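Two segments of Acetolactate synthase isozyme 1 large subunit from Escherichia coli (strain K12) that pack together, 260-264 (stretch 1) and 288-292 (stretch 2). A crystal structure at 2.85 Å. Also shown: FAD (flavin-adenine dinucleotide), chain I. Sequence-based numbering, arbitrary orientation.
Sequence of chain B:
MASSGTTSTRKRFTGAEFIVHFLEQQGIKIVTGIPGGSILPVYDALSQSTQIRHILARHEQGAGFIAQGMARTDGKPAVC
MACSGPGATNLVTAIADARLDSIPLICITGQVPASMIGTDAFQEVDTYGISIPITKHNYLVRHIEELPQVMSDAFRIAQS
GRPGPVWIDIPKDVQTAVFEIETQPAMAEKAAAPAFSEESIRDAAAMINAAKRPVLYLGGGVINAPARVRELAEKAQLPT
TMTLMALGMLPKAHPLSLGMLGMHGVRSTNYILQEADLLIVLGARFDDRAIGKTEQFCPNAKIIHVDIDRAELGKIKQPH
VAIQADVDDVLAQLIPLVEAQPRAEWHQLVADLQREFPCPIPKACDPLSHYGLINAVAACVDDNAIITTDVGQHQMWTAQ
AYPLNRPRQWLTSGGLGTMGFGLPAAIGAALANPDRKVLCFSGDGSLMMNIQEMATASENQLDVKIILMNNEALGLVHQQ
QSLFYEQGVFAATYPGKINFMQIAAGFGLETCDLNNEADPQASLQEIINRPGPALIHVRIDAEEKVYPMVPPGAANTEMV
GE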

# COMPACT_ATOMS: atom_id res chain seq x y z
N MET B 260 1.78 1.73 18.06
CA MET B 260 0.84 2.12 17.03
C MET B 260 -0.35 2.84 17.64
O MET B 260 -0.84 2.47 18.71
N LEU B 261 -0.80 3.89 16.96
CA LEU B 261 -1.96 4.68 17.33
C LEU B 261 -3.21 4.22 16.58
O LEU B 261 -3.15 3.47 15.60
N GLY B 262 -4.37 4.67 17.06
CA GLY B 262 -5.56 4.52 16.25
C GLY B 262 -6.60 3.51 16.69
O GLY B 262 -6.75 3.22 17.87
N MET B 263 -7.30 2.94 15.70
CA MET B 263 -8.54 2.21 15.95
C MET B 263 -8.33 1.10 16.94
O MET B 263 -9.16 0.88 17.83
N HIS B 264 -7.26 0.34 16.76
CA HIS B 264 -6.86 -0.72 17.67
C HIS B 264 -5.48 -0.45 18.25
O HIS B 264 -4.78 -1.38 18.67
N ASP B 288 -8.55 7.64 8.67
CA ASP B 288 -9.44 7.69 9.83
C ASP B 288 -9.09 6.60 10.82
O ASP B 288 -9.23 6.80 12.03
N ARG B 289 -8.64 5.44 10.33
CA ARG B 289 -8.32 4.33 11.22
C ARG B 289 -7.10 4.60 12.09
O ARG B 289 -6.95 3.96 13.14
N ALA B 290 -6.31 5.61 11.77
CA ALA B 290 -5.25 6.03 12.67
C ALA B 290 -5.64 7.27 13.46
O ALA B 290 -5.15 7.44 14.58
N ILE B 291 -6.50 8.11 12.89
CA ILE B 291 -6.82 9.43 13.41
C ILE B 291 -8.16 9.48 14.13
O ILE B 291 -8.30 10.18 15.14
N GLY B 292 -9.11 8.66 13.68
CA GLY B 292 -10.45 8.73 14.21
C GLY B 292 -11.15 9.95 13.64
O GLY B 292 -10.78 10.45 12.57

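Packing of the segment 260-264 against the helical residues 288-291, with the flavin of FAD beside both. Met-260 (chi1 t, chi2 t) does not reach the helical stretch; its CE lies 3.7 Å from FAD O4. Leu-261 (chi1 p, chi2 t) starts sideways, but its end comes nearer the helix: CD2 meets Ala-290 CB at 4.1 Å, while CD1 sits 3.5 Å from Ala-290 O and 4.4 Å from Ile-291 CD1. The Ile-291 CA-to-CB bond points away, yet with chi1 m and chi2 off-well at -33° the end of the side chain comes nearer. The Leu-261 carbonyl O accepts a hydrogen bond from FAD N3 (2.9 Å). Gly-262 and Ala-290 form the closest CA pair across the stretches, CA to CA 3.9 Å; a CB here would clash with Arg-289 O and Ala-290 CA, and the backbone angles themselves call for glycine. The one hydrogen bond between the stretches follows, Met-263 N to Arg-289 O (2.8 Å). The Met-263 side chain (chi1 t) brings CE to 3.2 Å from Arg-289 NE, at the edge of the guanidinium; FAD C8M lies over one face of that group. Arg-289 (chi1 m, chi2 t, chi3 t) also places CD 3.3 Å from FAD O2'. His-264 (chi1 m) leaves the helix untouched: its N donates to FAD O4 (2.9 Å), and its ring edge faces FAD C6.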

# COMPACT_ATOMS: atom_id res chain seq x y z
CB MET B 260 0.37 0.89 16.27
CG MET B 260 -0.89 1.11 15.50
SD MET B 260 -1.32 -0.30 14.48
CE MET B 260 -2.50 -1.04 15.58
CB LEU B 261 -1.68 6.15 17.06
CG LEU B 261 -1.96 6.57 15.63
CD1 LEU B 261 -1.87 8.08 15.50
CD2 LEU B 261 -0.97 5.89 14.69
CB MET B 263 -9.07 1.65 14.63
CG MET B 263 -9.95 0.41 14.75
SD MET B 263 -11.25 0.30 13.47
CE MET B 263 -10.36 -0.03 11.98
CB HIS B 264 -6.88 -2.05 16.92
CG HIS B 264 -8.25 -2.55 16.60
ND1 HIS B 264 -8.72 -2.64 15.31
CD2 HIS B 264 -9.23 -3.05 17.40
CE1 HIS B 264 -9.94 -3.14 15.32
NE2 HIS B 264 -10.28 -3.40 16.58
CB ASP B 288 -10.91 7.58 9.39
CG ASP B 288 -11.17 6.38 8.49
OD1 ASP B 288 -10.59 6.30 7.37
OD2 ASP B 288 -11.96 5.50 8.91
CB ARG B 289 -8.10 3.08 10.38
CG ARG B 289 -9.39 2.41 9.93
CD ARG B 289 -9.17 1.29 8.90
NE ARG B 289 -10.31 0.36 8.85
CZ ARG B 289 -10.64 -0.37 7.78
NH1 ARG B 289 -9.93 -0.32 6.65
NH2 ARG B 289 -11.70 -1.17 7.85
CB ALA B 290 -3.95 6.33 11.92
CB ILE B 291 -6.81 10.42 12.22
CG1 ILE B 291 -5.38 10.70 11.80
CG2 ILE B 291 -7.62 11.68 12.43
CD1 ILE B 291 -4.41 10.68 12.94
PA FAD I . 0.23 4.86 3.80
O1A FAD I . 1.03 3.67 4.18
O2A FAD I . -0.71 4.71 2.63
O5B FAD I . 1.36 5.94 3.56
C5B FAD I . 1.57 6.53 2.27
C4B FAD I . 1.81 8.00 2.49
O4B FAD I . 3.24 8.28 2.56
C3B FAD I . 1.27 8.91 1.39
O3B FAD I . 0.78 10.11 1.98
C2B FAD I . 2.51 9.09 0.50
O2B FAD I . 2.47 10.23 -0.35
C1B FAD I . 3.56 9.25 1.58
N9A FAD I . 4.94 9.04 1.15
C8A FAD I . 5.45 7.95 0.50
N7A FAD I . 6.74 8.03 0.26
C5A FAD I . 7.10 9.26 0.79
C6A FAD I . 8.32 9.96 0.85
N6A FAD I . 9.47 9.49 0.35
N1A FAD I . 8.33 11.18 1.44
C2A FAD I . 7.18 11.66 1.93
N3A FAD I . 5.97 11.10 1.93
C4A FAD I . 5.99 9.89 1.34
N1 FAD I . -3.95 1.93 10.84
C2 FAD I . -3.61 2.62 11.97
O2 FAD I . -2.82 3.55 11.92
N3 FAD I . -4.15 2.26 13.19
C4 FAD I . -5.04 1.23 13.41
O4 FAD I . -5.45 1.00 14.54
C4X FAD I . -5.41 0.51 12.20
N5 FAD I . -6.26 -0.49 12.30
C5X FAD I . -6.59 -1.18 11.14
C6 FAD I . -7.48 -2.26 11.23
C7 FAD I . -7.83 -2.99 10.09
C7M FAD I . -8.80 -4.13 10.21
C8 FAD I . -7.29 -2.64 8.84
C8M FAD I . -7.66 -3.40 7.59
C9 FAD I . -6.40 -1.57 8.76
C9A FAD I . -6.06 -0.83 9.89
N10 FAD I . -5.16 0.25 9.83
C10 FAD I . -4.81 0.94 10.96
C1' FAD I . -4.56 0.66 8.56
C2' FAD I . -5.28 1.84 7.92
O2' FAD I . -6.41 1.39 7.18
C3' FAD I . -4.33 2.56 6.96
O3' FAD I . -3.84 1.63 6.00
C4' FAD I . -3.13 3.22 7.64
O4' FAD I . -3.55 3.76 8.88
C5' FAD I . -2.53 4.31 6.79
O5' FAD I . -1.19 4.57 7.24
P FAD I . -0.29 5.60 6.50
O1P FAD I . -0.76 7.01 6.87
O2P FAD I . 1.01 5.28 6.72
O3P FAD I . -0.66 5.33 5.02